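Local coordinates for protein cysteine protease (PDB 5HU4) that anchors surface proteins to the bacterial cell wall, cleaving their C-terminal sorting signal and passing through a covalent thioester intermediate as a class A sortase, at residues Leu17-Thr22 and Leu27-Thr32; Thr33-Gln38 and Lys42-Leu47; Tyr80-Thr85 and Ala104-Ile109; Ile109-Pro114 and Thr118-Ala123. All blocks are in the same frame, centred on the assembly; numbering follows the deposited sequence.

Interaction 1 of 4, residues Leu17-Thr22 and Leu27-Thr32; sequences LVFKGT and LLAGAT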
loop_
_atom_site.group_PDB
_atom_site.type_symbol
_atom_site.label_atom_id
_atom_site.label_comp_id
_atom_site.label_asym_id
_atom_site.label_seq_id
_atom_site.Cartn_x
_atom_site.Cartn_y
_atom_site.Cartn_z
ATOM N N LEU A 17 0.480 8.868 3.244
ATOM C CA LEU A 17 -0.258 9.499 2.160
ATOM C C LEU A 17 -0.001 8.739 0.865
ATOM O O LEU A 17 1.083 8.193 0.665
ATOM C CB LEU A 17 0.149 10.966 2.004
ATOM C CG LEU A 17 -0.178 11.911 3.161
ATOM C CD1 LEU A 17 0.403 13.291 2.897
ATOM C CD2 LEU A 17 -1.680 11.994 3.378
ATOM N N VAL A 18 -0.998 8.698 -0.011
ATOM C CA VAL A 18 -0.841 8.031 -1.297
ATOM C C VAL A 18 -0.629 9.054 -2.407
ATOM O O VAL A 18 -1.411 9.992 -2.560
ATOM C CB VAL A 18 -2.056 7.151 -1.638
ATOM C CG1 VAL A 18 -1.802 6.380 -2.924
ATOM C CG2 VAL A 18 -2.349 6.191 -0.496
ATOM N N PHE A 19 0.440 8.870 -3.175
ATOM C CA PHE A 19 0.768 9.778 -4.266
ATOM C C PHE A 19 0.521 9.114 -5.612
ATOM O O PHE A 19 0.573 7.891 -5.733
ATOM C CB PHE A 19 2.223 10.239 -4.164
ATOM C CG PHE A 19 2.502 11.103 -2.967
ATOM C CD1 PHE A 19 2.754 10.535 -1.729
ATOM C CD2 PHE A 19 2.517 12.484 -3.082
ATOM C CE1 PHE A 19 3.006 11.326 -0.626
ATOM C CE2 PHE A 19 2.773 13.281 -1.982
ATOM C CZ PHE A 19 3.018 12.701 -0.752
ATOM N N LYS A 20 0.250 9.929 -6.625
ATOM C CA LYS A 20 0.009 9.419 -7.966
ATOM C C LYS A 20 1.317 9.327 -8.744
ATOM O O LYS A 20 1.939 10.343 -9.051
ATOM C CB LYS A 20 -0.994 10.310 -8.704
ATOM C CG LYS A 20 -1.872 9.571 -9.701
ATOM C CD LYS A 20 -2.884 10.511 -10.337
ATOM C CE LYS A 20 -4.098 9.754 -10.852
ATOM N NZ LYS A 20 -5.195 10.679 -11.257
ATOM N N GLY A 21 1.735 8.102 -9.047
ATOM C CA GLY A 21 2.943 7.879 -9.821
ATOM C C GLY A 21 4.163 7.566 -8.976
ATOM O O GLY A 21 4.424 8.225 -7.969
ATOM N N THR A 22 4.914 6.551 -9.393
ATOM C CA THR A 22 6.151 6.180 -8.718
ATOM C C THR A 22 7.346 6.826 -9.412
ATOM O O THR A 22 7.854 6.310 -10.409
ATOM C CB THR A 22 6.342 4.651 -8.683
ATOM O OG1 THR A 22 5.241 4.047 -7.996
ATOM C CG2 THR A 22 7.637 4.288 -7.970
ATOM N N LEU A 27 9.685 9.339 -3.959
ATOM C CA LEU A 27 10.308 8.160 -3.360
ATOM C C LEU A 27 10.179 8.097 -1.837
ATOM O O LEU A 27 9.883 7.041 -1.280
ATOM C CB LEU A 27 11.787 8.099 -3.747
ATOM N N LEU A 28 10.394 9.226 -1.168
ATOM C CA LEU A 28 10.386 9.256 0.292
ATOM C C LEU A 28 9.155 9.962 0.857
ATOM O O LEU A 28 9.057 10.178 2.065
ATOM C CB LEU A 28 11.653 9.939 0.815
ATOM C CG LEU A 28 13.003 9.254 0.574
ATOM C CD1 LEU A 28 14.009 9.675 1.636
ATOM C CD2 LEU A 28 12.860 7.739 0.542
ATOM N N ALA A 29 8.217 10.316 -0.014
ATOM C CA ALA A 29 7.041 11.072 0.405
ATOM C C ALA A 29 5.980 10.175 1.043
ATOM O O ALA A 29 5.367 10.540 2.045
ATOM C CB ALA A 29 6.456 11.828 -0.777
ATOM N N GLY A 30 5.771 9.000 0.457
ATOM C CA GLY A 30 4.788 8.058 0.959
ATOM C C GLY A 30 4.589 6.901 -0.001
ATOM O O GLY A 30 5.509 6.530 -0.730
ATOM N N ALA A 31 3.390 6.326 -0.000
ATOM C CA ALA A 31 3.062 5.259 -0.937
ATOM C C ALA A 31 2.756 5.849 -2.310
ATOM O O ALA A 31 2.201 6.944 -2.410
ATOM C CB ALA A 31 1.887 4.440 -0.429
ATOM N N THR A 32 3.124 5.128 -3.364
ATOM C CA THR A 32 2.955 5.632 -4.722
ATOM C C THR A 32 2.277 4.620 -5.641
ATOM O O THR A 32 2.638 3.442 -5.659
ATOM C CB THR A 32 4.308 6.029 -5.345
ATOM O OG1 THR A 32 5.181 4.893 -5.359
ATOM C CG2 THR A 32 4.958 7.150 -4.548
#

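Interaction 2 of 4, residues Thr33-Gln38 and Lys42-Leu47; sequences TMRSDQ and KGNYPL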
loop_
_atom_site.group_PDB
_atom_site.type_symbol
_atom_site.label_atom_id
_atom_site.label_comp_id
_atom_site.label_asym_id
_atom_site.label_seq_id
_atom_site.Cartn_x
_atom_site.Cartn_y
_atom_site.Cartn_z
ATOM N N THR A 33 1.291 5.090 -6.401
ATOM C CA THR A 33 0.621 4.264 -7.399
ATOM C C THR A 33 1.614 3.831 -8.473
ATOM O O THR A 33 2.591 4.532 -8.737
ATOM C CB THR A 33 -0.553 5.009 -8.056
ATOM O OG1 THR A 33 -0.054 6.143 -8.779
ATOM C CG2 THR A 33 -1.544 5.480 -7.001
ATOM N N MET A 34 1.362 2.681 -9.092
ATOM C CA MET A 34 2.320 2.111 -10.033
ATOM C C MET A 34 1.770 1.996 -11.454
ATOM O O MET A 34 2.528 1.794 -12.403
ATOM C CB MET A 34 2.787 0.744 -9.535
ATOM C CG MET A 34 3.614 0.825 -8.262
ATOM S SD MET A 34 4.236 -0.771 -7.709
ATOM C CE MET A 34 5.924 -0.688 -8.300
ATOM N N ARG A 35 0.455 2.121 -11.601
ATOM C CA ARG A 35 -0.150 2.214 -12.924
ATOM C C ARG A 35 -1.000 3.474 -13.028
ATOM O O ARG A 35 -1.631 3.890 -12.057
ATOM C CB ARG A 35 -1.002 0.983 -13.241
ATOM C CG ARG A 35 -0.323 -0.350 -12.988
ATOM C CD ARG A 35 -1.034 -1.474 -13.733
ATOM N NE ARG A 35 -2.478 -1.267 -13.780
ATOM C CZ ARG A 35 -3.328 -1.714 -12.861
ATOM N NH1 ARG A 35 -2.881 -2.398 -11.818
ATOM N NH2 ARG A 35 -4.625 -1.475 -12.986
ATOM N N SER A 36 -1.012 4.075 -14.212
ATOM C CA SER A 36 -1.771 5.296 -14.450
ATOM C C SER A 36 -3.276 5.060 -14.356
ATOM O O SER A 36 -4.046 5.993 -14.127
ATOM C CB SER A 36 -1.423 5.876 -15.824
ATOM O OG SER A 36 -1.863 5.015 -16.862
ATOM N N ASP A 37 -3.685 3.806 -14.515
ATOM C CA ASP A 37 -5.095 3.473 -14.684
ATOM C C ASP A 37 -5.770 2.912 -13.433
ATOM O O ASP A 37 -6.998 2.826 -13.381
ATOM C CB ASP A 37 -5.251 2.466 -15.821
ATOM C CG ASP A 37 -4.750 1.084 -15.446
ATOM O OD1 ASP A 37 -3.522 0.856 -15.498
ATOM O OD2 ASP A 37 -5.589 0.227 -15.092
ATOM N N GLN A 38 -4.979 2.526 -12.435
ATOM C CA GLN A 38 -5.518 1.816 -11.275
ATOM C C GLN A 38 -6.547 2.642 -10.501
ATOM O O GLN A 38 -6.418 3.859 -10.364
ATOM C CB GLN A 38 -4.384 1.376 -10.343
ATOM C CG GLN A 38 -3.647 2.503 -9.639
ATOM C CD GLN A 38 -2.433 2.007 -8.875
ATOM O OE1 GLN A 38 -1.408 1.667 -9.468
ATOM N NE2 GLN A 38 -2.545 1.956 -7.552
ATOM N N LYS A 42 -11.139 -1.345 -6.893
ATOM C CA LYS A 42 -11.408 -2.051 -8.141
ATOM C C LYS A 42 -10.135 -2.659 -8.721
ATOM O O LYS A 42 -9.094 -2.004 -8.777
ATOM C CB LYS A 42 -12.050 -1.108 -9.160
ATOM N N GLY A 43 -10.232 -3.913 -9.154
ATOM C CA GLY A 43 -9.104 -4.619 -9.734
ATOM C C GLY A 43 -7.927 -4.694 -8.784
ATOM O O GLY A 43 -8.100 -4.855 -7.576
ATOM N N ASN A 44 -6.723 -4.574 -9.328
ATOM C CA ASN A 44 -5.524 -4.522 -8.506
ATOM C C ASN A 44 -5.078 -3.082 -8.290
ATOM O O ASN A 44 -5.014 -2.296 -9.234
ATOM C CB ASN A 44 -4.394 -5.334 -9.139
ATOM C CG ASN A 44 -3.149 -5.375 -8.273
ATOM O OD1 ASN A 44 -3.214 -5.163 -7.062
ATOM N ND2 ASN A 44 -2.007 -5.647 -8.891
ATOM N N TYR A 45 -4.780 -2.742 -7.041
ATOM C CA TYR A 45 -4.292 -1.410 -6.709
ATOM C C TYR A 45 -2.880 -1.497 -6.143
ATOM O O TYR A 45 -2.692 -1.490 -4.927
ATOM C CB TYR A 45 -5.229 -0.728 -5.709
ATOM C CG TYR A 45 -5.034 0.769 -5.607
ATOM C CD1 TYR A 45 -5.650 1.630 -6.506
ATOM C CD2 TYR A 45 -4.238 1.320 -4.613
ATOM C CE1 TYR A 45 -5.478 2.999 -6.418
ATOM C CE2 TYR A 45 -4.059 2.687 -4.517
ATOM C CZ TYR A 45 -4.680 3.521 -5.421
ATOM O OH TYR A 45 -4.503 4.882 -5.325
ATOM N N PRO A 46 -1.877 -1.586 -7.031
ATOM C CA PRO A 46 -0.481 -1.726 -6.604
ATOM C C PRO A 46 0.086 -0.430 -6.035
ATOM O O PRO A 46 -0.114 0.642 -6.607
ATOM C CB PRO A 46 0.240 -2.118 -7.895
ATOM C CG PRO A 46 -0.576 -1.502 -8.973
ATOM C CD PRO A 46 -2.004 -1.557 -8.499
ATOM N N LEU A 47 0.784 -0.539 -4.910
ATOM C CA LEU A 47 1.411 0.615 -4.279
ATOM C C LEU A 47 2.859 0.312 -3.922
ATOM O O LEU A 47 3.164 -0.741 -3.363
ATOM C CB LEU A 47 0.639 1.036 -3.025
ATOM C CG LEU A 47 -0.723 1.692 -3.248
ATOM C CD1 LEU A 47 -1.493 1.795 -1.939
ATOM C CD2 LEU A 47 -0.548 3.062 -3.882
#

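Interaction 3 of 4, residues Tyr80-Thr85 and Ala104-Ile109; sequences YEYTVT and ARITLI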
loop_
_atom_site.group_PDB
_atom_site.type_symbol
_atom_site.label_atom_id
_atom_site.label_comp_id
_atom_site.label_asym_id
_atom_site.label_seq_id
_atom_site.Cartn_x
_atom_site.Cartn_y
_atom_site.Cartn_z
ATOM N N TYR A 80 -11.826 1.770 1.895
ATOM C CA TYR A 80 -11.660 0.453 1.293
ATOM C C TYR A 80 -10.857 -0.463 2.209
ATOM O O TYR A 80 -9.684 -0.207 2.484
ATOM C CB TYR A 80 -10.977 0.568 -0.071
ATOM C CG TYR A 80 -11.649 1.549 -1.005
ATOM C CD1 TYR A 80 -11.248 2.879 -1.053
ATOM C CD2 TYR A 80 -12.689 1.149 -1.832
ATOM C CE1 TYR A 80 -11.861 3.779 -1.904
ATOM C CE2 TYR A 80 -13.309 2.043 -2.686
ATOM C CZ TYR A 80 -12.890 3.356 -2.718
ATOM O OH TYR A 80 -13.503 4.251 -3.565
ATOM N N GLU A 81 -11.495 -1.532 2.678
ATOM C CA GLU A 81 -10.849 -2.455 3.602
ATOM C C GLU A 81 -10.395 -3.732 2.907
ATOM O O GLU A 81 -11.207 -4.479 2.358
ATOM C CB GLU A 81 -11.790 -2.797 4.760
ATOM C CG GLU A 81 -11.255 -3.866 5.700
ATOM C CD GLU A 81 -12.082 -4.000 6.964
ATOM O OE1 GLU A 81 -12.999 -3.175 7.167
ATOM O OE2 GLU A 81 -11.817 -4.929 7.756
ATOM N N TYR A 82 -9.088 -3.974 2.936
ATOM C CA TYR A 82 -8.518 -5.197 2.387
ATOM C C TYR A 82 -8.032 -6.107 3.510
ATOM O O TYR A 82 -7.795 -5.652 4.630
ATOM C CB TYR A 82 -7.362 -4.881 1.435
ATOM C CG TYR A 82 -7.737 -4.043 0.231
ATOM C CD1 TYR A 82 -7.843 -2.661 0.326
ATOM C CD2 TYR A 82 -7.965 -4.633 -1.006
ATOM C CE1 TYR A 82 -8.176 -1.893 -0.775
ATOM C CE2 TYR A 82 -8.299 -3.873 -2.111
ATOM C CZ TYR A 82 -8.402 -2.503 -1.990
ATOM O OH TYR A 82 -8.734 -1.743 -3.086
ATOM N N THR A 83 -7.882 -7.391 3.205
ATOM C CA THR A 83 -7.336 -8.345 4.161
ATOM C C THR A 83 -6.181 -9.112 3.529
ATOM O O THR A 83 -6.357 -9.776 2.507
ATOM C CB THR A 83 -8.403 -9.339 4.653
ATOM O OG1 THR A 83 -9.399 -8.637 5.407
ATOM C CG2 THR A 83 -7.771 -10.406 5.533
ATOM N N VAL A 84 -5.003 -9.010 4.141
ATOM C CA VAL A 84 -3.803 -9.676 3.643
ATOM C C VAL A 84 -4.021 -11.176 3.480
ATOM O O VAL A 84 -4.400 -11.861 4.427
ATOM C CB VAL A 84 -2.602 -9.442 4.581
ATOM C CG1 VAL A 84 -1.393 -10.235 4.109
ATOM C CG2 VAL A 84 -2.276 -7.958 4.669
ATOM N N THR A 85 -3.789 -11.679 2.272
ATOM C CA THR A 85 -3.994 -13.095 1.989
ATOM C C THR A 85 -2.705 -13.785 1.553
ATOM O O THR A 85 -2.591 -15.007 1.640
ATOM C CB THR A 85 -5.064 -13.301 0.901
ATOM O OG1 THR A 85 -4.690 -12.591 -0.286
ATOM C CG2 THR A 85 -6.415 -12.801 1.383
ATOM N N ALA A 104 -10.925 -7.791 -6.751
ATOM C CA ALA A 104 -10.520 -6.534 -6.136
ATOM C C ALA A 104 -9.433 -6.799 -5.100
ATOM O O ALA A 104 -9.656 -7.521 -4.126
ATOM C CB ALA A 104 -11.709 -5.838 -5.503
ATOM N N ARG A 105 -8.256 -6.221 -5.314
ATOM C CA ARG A 105 -7.121 -6.476 -4.436
ATOM C C ARG A 105 -6.191 -5.275 -4.318
ATOM O O ARG A 105 -6.194 -4.385 -5.170
ATOM C CB ARG A 105 -6.324 -7.680 -4.936
ATOM C CG ARG A 105 -5.737 -7.478 -6.322
ATOM C CD ARG A 105 -4.624 -8.469 -6.611
ATOM N NE ARG A 105 -5.097 -9.849 -6.598
ATOM C CZ ARG A 105 -4.297 -10.909 -6.578
ATOM N NH1 ARG A 105 -2.981 -10.747 -6.569
ATOM N NH2 ARG A 105 -4.812 -12.131 -6.567
ATOM N N ILE A 106 -5.394 -5.262 -3.253
ATOM C CA ILE A 106 -4.340 -4.270 -3.094
ATOM C C ILE A 106 -2.990 -4.986 -3.067
ATOM O O ILE A 106 -2.871 -6.091 -2.537
ATOM C CB ILE A 106 -4.535 -3.419 -1.815
ATOM C CG1 ILE A 106 -3.592 -2.213 -1.818
ATOM C CG2 ILE A 106 -4.348 -4.262 -0.559
ATOM C CD1 ILE A 106 -3.771 -1.294 -0.629
ATOM N N THR A 107 -1.980 -4.365 -3.667
ATOM C CA THR A 107 -0.660 -4.975 -3.753
ATOM C C THR A 107 0.421 -4.033 -3.238
ATOM O O THR A 107 0.774 -3.058 -3.898
ATOM C CB THR A 107 -0.327 -5.388 -5.200
ATOM O OG1 THR A 107 -1.359 -6.247 -5.703
ATOM C CG2 THR A 107 1.006 -6.116 -5.253
ATOM N N LEU A 108 0.942 -4.332 -2.053
ATOM C CA LEU A 108 1.971 -3.502 -1.439
ATOM C C LEU A 108 3.362 -4.015 -1.796
ATOM O O LEU A 108 3.668 -5.192 -1.602
ATOM C CB LEU A 108 1.793 -3.460 0.079
ATOM C CG LEU A 108 0.400 -3.060 0.571
ATOM C CD1 LEU A 108 0.408 -2.814 2.071
ATOM C CD2 LEU A 108 -0.099 -1.835 -0.179
ATOM N N ILE A 109 4.200 -3.126 -2.320
ATOM C CA ILE A 109 5.523 -3.516 -2.793
ATOM C C ILE A 109 6.631 -2.674 -2.168
ATOM O O ILE A 109 6.580 -1.443 -2.190
ATOM C CB ILE A 109 5.622 -3.405 -4.328
ATOM C CG1 ILE A 109 4.496 -4.196 -4.996
ATOM C CG2 ILE A 109 6.983 -3.889 -4.814
ATOM C CD1 ILE A 109 4.521 -4.141 -6.504
HETATM O O HOH W 1 -8.426 -2.696 -5.458
#

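Interaction 4 of 4, residues Ile109-Pro114 and Thr118-Ala123; sequences ITCDKP and TKRFVA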
loop_
_atom_site.group_PDB
_atom_site.type_symbol
_atom_site.label_atom_id
_atom_site.label_comp_id
_atom_site.label_asym_id
_atom_site.label_seq_id
_atom_site.Cartn_x
_atom_site.Cartn_y
_atom_site.Cartn_z
ATOM N N ILE A 109 4.200 -3.126 -2.320
ATOM C CA ILE A 109 5.523 -3.516 -2.793
ATOM C C ILE A 109 6.631 -2.674 -2.168
ATOM O O ILE A 109 6.580 -1.443 -2.190
ATOM C CB ILE A 109 5.622 -3.405 -4.328
ATOM C CG1 ILE A 109 4.496 -4.196 -4.996
ATOM C CG2 ILE A 109 6.983 -3.889 -4.814
ATOM C CD1 ILE A 109 4.521 -4.141 -6.504
ATOM N N THR A 110 7.630 -3.350 -1.610
ATOM C CA THR A 110 8.799 -2.680 -1.056
ATOM C C THR A 110 10.038 -3.553 -1.213
ATOM O O THR A 110 9.933 -4.760 -1.435
ATOM C CB THR A 110 8.605 -2.331 0.434
ATOM O OG1 THR A 110 9.606 -1.392 0.844
ATOM C CG2 THR A 110 8.691 -3.581 1.300
ATOM N N CYS A 111 11.210 -2.937 -1.110
ATOM C CA CYS A 111 12.462 -3.682 -1.158
ATOM C C CYS A 111 12.590 -4.537 0.097
ATOM O O CYS A 111 12.111 -4.153 1.164
ATOM C CB CYS A 111 13.655 -2.733 -1.288
ATOM S SG CYS A 111 13.505 -1.521 -2.623
ATOM N N ASP A 112 13.225 -5.698 -0.030
ATOM C CA ASP A 112 13.365 -6.597 1.109
ATOM C C ASP A 112 14.498 -6.144 2.027
ATOM O O ASP A 112 14.658 -6.664 3.132
ATOM C CB ASP A 112 13.599 -8.035 0.638
ATOM C CG ASP A 112 14.994 -8.256 0.091
ATOM O OD1 ASP A 112 15.475 -7.403 -0.684
ATOM O OD2 ASP A 112 15.611 -9.286 0.433
ATOM N N LYS A 113 15.284 -5.177 1.557
ATOM C CA LYS A 113 16.369 -4.596 2.345
ATOM C C LYS A 113 16.406 -3.079 2.167
ATOM O O LYS A 113 15.904 -2.558 1.172
ATOM C CB LYS A 113 17.725 -5.196 1.946
ATOM C CG LYS A 113 17.703 -6.670 1.581
ATOM C CD LYS A 113 19.050 -7.131 1.047
ATOM C CE LYS A 113 19.860 -7.824 2.129
ATOM N NZ LYS A 113 19.095 -8.932 2.765
ATOM N N PRO A 114 16.995 -2.361 3.138
ATOM C CA PRO A 114 17.214 -0.920 2.969
ATOM C C PRO A 114 18.404 -0.617 2.061
ATOM O O PRO A 114 18.545 0.510 1.584
ATOM C CB PRO A 114 17.480 -0.437 4.396
ATOM C CG PRO A 114 18.032 -1.626 5.092
ATOM C CD PRO A 114 17.322 -2.811 4.504
ATOM N N THR A 118 17.818 -6.554 -5.637
ATOM C CA THR A 118 16.991 -6.879 -6.790
ATOM C C THR A 118 15.747 -7.635 -6.344
ATOM O O THR A 118 14.955 -8.089 -7.168
ATOM C CB THR A 118 17.757 -7.727 -7.819
ATOM O OG1 THR A 118 18.166 -8.961 -7.214
ATOM C CG2 THR A 118 18.984 -6.979 -8.313
ATOM N N LYS A 119 15.584 -7.771 -5.033
ATOM C CA LYS A 119 14.469 -8.527 -4.479
ATOM C C LYS A 119 13.426 -7.613 -3.842
ATOM O O LYS A 119 13.761 -6.600 -3.228
ATOM C CB LYS A 119 14.979 -9.547 -3.456
ATOM C CG LYS A 119 15.795 -10.685 -4.064
ATOM C CD LYS A 119 15.362 -10.979 -5.499
ATOM C CE LYS A 119 16.124 -12.157 -6.090
ATOM N NZ LYS A 119 15.852 -13.433 -5.369
ATOM N N ARG A 120 12.160 -7.982 -4.002
ATOM C CA ARG A 120 11.055 -7.193 -3.475
ATOM C C ARG A 120 10.183 -8.022 -2.543
ATOM O O ARG A 120 9.947 -9.205 -2.796
ATOM C CB ARG A 120 10.199 -6.638 -4.616
ATOM C CG ARG A 120 10.944 -5.754 -5.598
ATOM C CD ARG A 120 11.275 -4.404 -4.989
ATOM N NE ARG A 120 12.112 -3.603 -5.877
ATOM C CZ ARG A 120 13.436 -3.687 -5.932
ATOM N NH1 ARG A 120 14.084 -4.537 -5.146
ATOM N NH2 ARG A 120 14.116 -2.918 -6.771
ATOM N N PHE A 121 9.708 -7.405 -1.467
ATOM C CA PHE A 121 8.706 -8.042 -0.622
ATOM C C PHE A 121 7.324 -7.590 -1.073
ATOM O O PHE A 121 7.089 -6.398 -1.279
ATOM C CB PHE A 121 8.925 -7.709 0.855
ATOM C CG PHE A 121 7.939 -8.374 1.778
ATOM C CD1 PHE A 121 6.756 -7.740 2.129
ATOM C CD2 PHE A 121 8.193 -9.637 2.293
ATOM C CE1 PHE A 121 5.847 -8.353 2.974
ATOM C CE2 PHE A 121 7.287 -10.250 3.140
ATOM C CZ PHE A 121 6.115 -9.607 3.481
ATOM N N VAL A 122 6.413 -8.545 -1.229
ATOM C CA VAL A 122 5.074 -8.241 -1.718
ATOM C C VAL A 122 3.998 -8.718 -0.749
ATOM O O VAL A 122 4.045 -9.846 -0.259
ATOM C CB VAL A 122 4.824 -8.878 -3.098
ATOM C CG1 VAL A 122 3.468 -8.458 -3.640
ATOM C CG2 VAL A 122 5.924 -8.487 -4.068
ATOM N N ALA A 123 3.033 -7.846 -0.477
ATOM C CA ALA A 123 1.883 -8.199 0.344
ATOM C C ALA A 123 0.592 -7.944 -0.429
ATOM O O ALA A 123 0.314 -6.814 -0.837
ATOM C CB ALA A 123 1.892 -7.413 1.645
#

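Interaction 1 of 4, residues Leu17-Thr22 and Leu27-Thr32
F19 and T32 face each other in the short parallel pairing of strands 14-19 and 31-33, part of the sortase beta-barrel, with V18 and A31 as the preceding pair. Here the packing is tight. The backbone of A31 serves both neighbours of V18: its N-H donates to L17 O over 3.0 Å, and its carbonyl oxygen accepts from F19 N at 2.7 Å in a nearly straight bond (167°). The same oxygen lies in the plane of the F19 ring, at its edge. V18 CA and T32 CA add CA-H...O contacts to A31 O and F19 O. V18 and A31 share one side of the sheet, where V18 also packs on Y45 and L47; F19 and T32 occupy the other. The buried F19 ring, with CG anti to its carbonyl carbon (chi1 -67°), is closed over on one face by A29 CB, 3.9 Å from the centroid, in a CH-pi contact.

The loose side is formed by the exposed A29 and T22. Past the turn at G21, exposed T22 meets buried T32: their side chains cross at about a right angle, with the two OG1 atoms 2.8 Å apart. T32 OG1 is also hydrogen-bonded to A48 O, and T22 OG1 to T33 O. Two hydroxyl protons thus serve three close contacts, the hydroxyl pair and two backbone carbonyls, and cannot fill all of them at once.

Interaction 2 of 4, residues Thr33-Gln38 and Lys42-Leu47
Q38 stands on the ring of Y45 where the loop after strand 31-33 folds back over strand 44-48 of the sortase beta-barrel. The two side chains cross at about a right angle: Q38 NE2 sits over the centre of the Y45 ring, 3.1 Å above its plane, and the amide is turned 80° from the ring. Y45, with CG anti to its backbone N (chi1 -163°), also extends its OH to T33 CG2, 3.5 Å away. In its own amide plane, Q38 NE2 donates to P46 O at 2.9 Å, approaching from above the plane of that carbonyl. Q38 OE1 accepts from both M34 N and R35 N, so three bonds fix the rotation of the amide and hold the turn of the loop.

P46 packs under this group, its CG 3.3 Å from Q38 OE1 and 4.1 Å from M34 CB. The R35 guanidinium grips D37 side-on, through NE and NH2, with Q38 CB over one face, offset toward the rim. R35 NH1 also donates to I98 O, and NH2 to N100 OD1. The same NH1 lies 3.5 Å from P46 CD and makes a weak, 3.4 Å bond to N44 O.

Interaction 3 of 4, residues Tyr80-Thr85 and Ala104-Ile109
The Y82 ring carries I106 on one face: I106 CB lies over the ring centre, 3.6 Å above the plane and only 8° off the normal, in a CH-pi contact. At the ring edge, in plane, is the backbone N of R105, and A104 C also lies near that plane. The approach is thus mixed, a branched aliphatic side chain over the face and the peptide chain passing the rim, where Y82 CE2 comes to 3.4 Å from R105 C. The two side chains cross at about a right angle. The CG1 branch of I106 is anti to its backbone N (chi1 -168°), which leaves CG2 as the branch turned to the ring; it rests 3.5 Å from Y82 CG.

The polar end of the tyrosine is served separately. Y82 OH is bonded to G41 N, and a water 2.6 Å from Y82 OH also lies 2.8 Å from R105 O, bridging the hydroxyl to the strand backbone. The hydroxyl is thus held by polar partners, while the face turned to I106 meets aliphatic carbon.

In sheet order, strand 119-132 lies between 78-91 and 105-111, yet Y82 and I106 meet directly, their CA atoms 7.0 Å apart. Such a meeting is consistent with the closed sortase beta-barrel, in which I106, also touching L47, belongs to the apolar interior.

Interaction 4 of 4, residues Ile109-Pro114 and Thr118-Ala123
T110 and F121 form the hydrogen-bonded antiparallel pair between the two flanking pairs of this contact, near the turn end of the hairpin of strands 105-111 and 119-132. Of the backbone bonds, T110 N donates to F121 O at 3.1 Å, and F121 N returns to T110 O at 2.7 Å. Beyond them the ladder weakens: D112 N reaches K119 O over 3.4 Å, a weak bond. I109 with V122 and C111 with R120 are the flanking non-hydrogen-bonded pairs; the side chains of the latter leave the backbone in diverging directions.

Side-chain packing is modest. D112 and K119 lie side by side, pointing the same way, with D112 OD1 3.5 Å from K119 CB; D112 OD1 is bonded to T117 OG1. T110 CG2 approaches F121 CB obliquely, and T110 OG1 is bonded to G49 O.

The sulfur contact is the distinctive one. R120 bends at chi2 (-73°), returning its guanidinium to C111, the acyl-thioester nucleophile, whose SG sits over the centre of one face, 3.9 Å above the plane. R120 NH1 donates to K119 O at 2.8 Å and also to T117 O, and E92 forms a salt bridge with NH2. With NH1 and NH2 engaged, the guanidinium is held flat-on to the sulfur. R120 is placed as the arginine of the sortase His-Cys-Arg site, which probably steadies substrate or oxyanion during thioester formation.

Interactions 1 and 2 run on from one another along the chain: G21 N lies 2.7 Å from T33 OG1 and T22 OG1 2.8 Å from T33 O. Strand 44-48 pairs in turn with 105-111, with G43 O 2.6 Å from R105 N in interaction 3 and L47 O 2.8 Å from I109 N in interaction 4. Interactions 3 and 4 share I109, their centres about 16 Å apart. The active-site C111 lies in interaction 4, its side chain about 5 Å from that of H50; T22 of interaction 1 and M34 of interaction 2 each come within about 10 Å of C111, side chain to side chain, while interaction 3 lies away from the site.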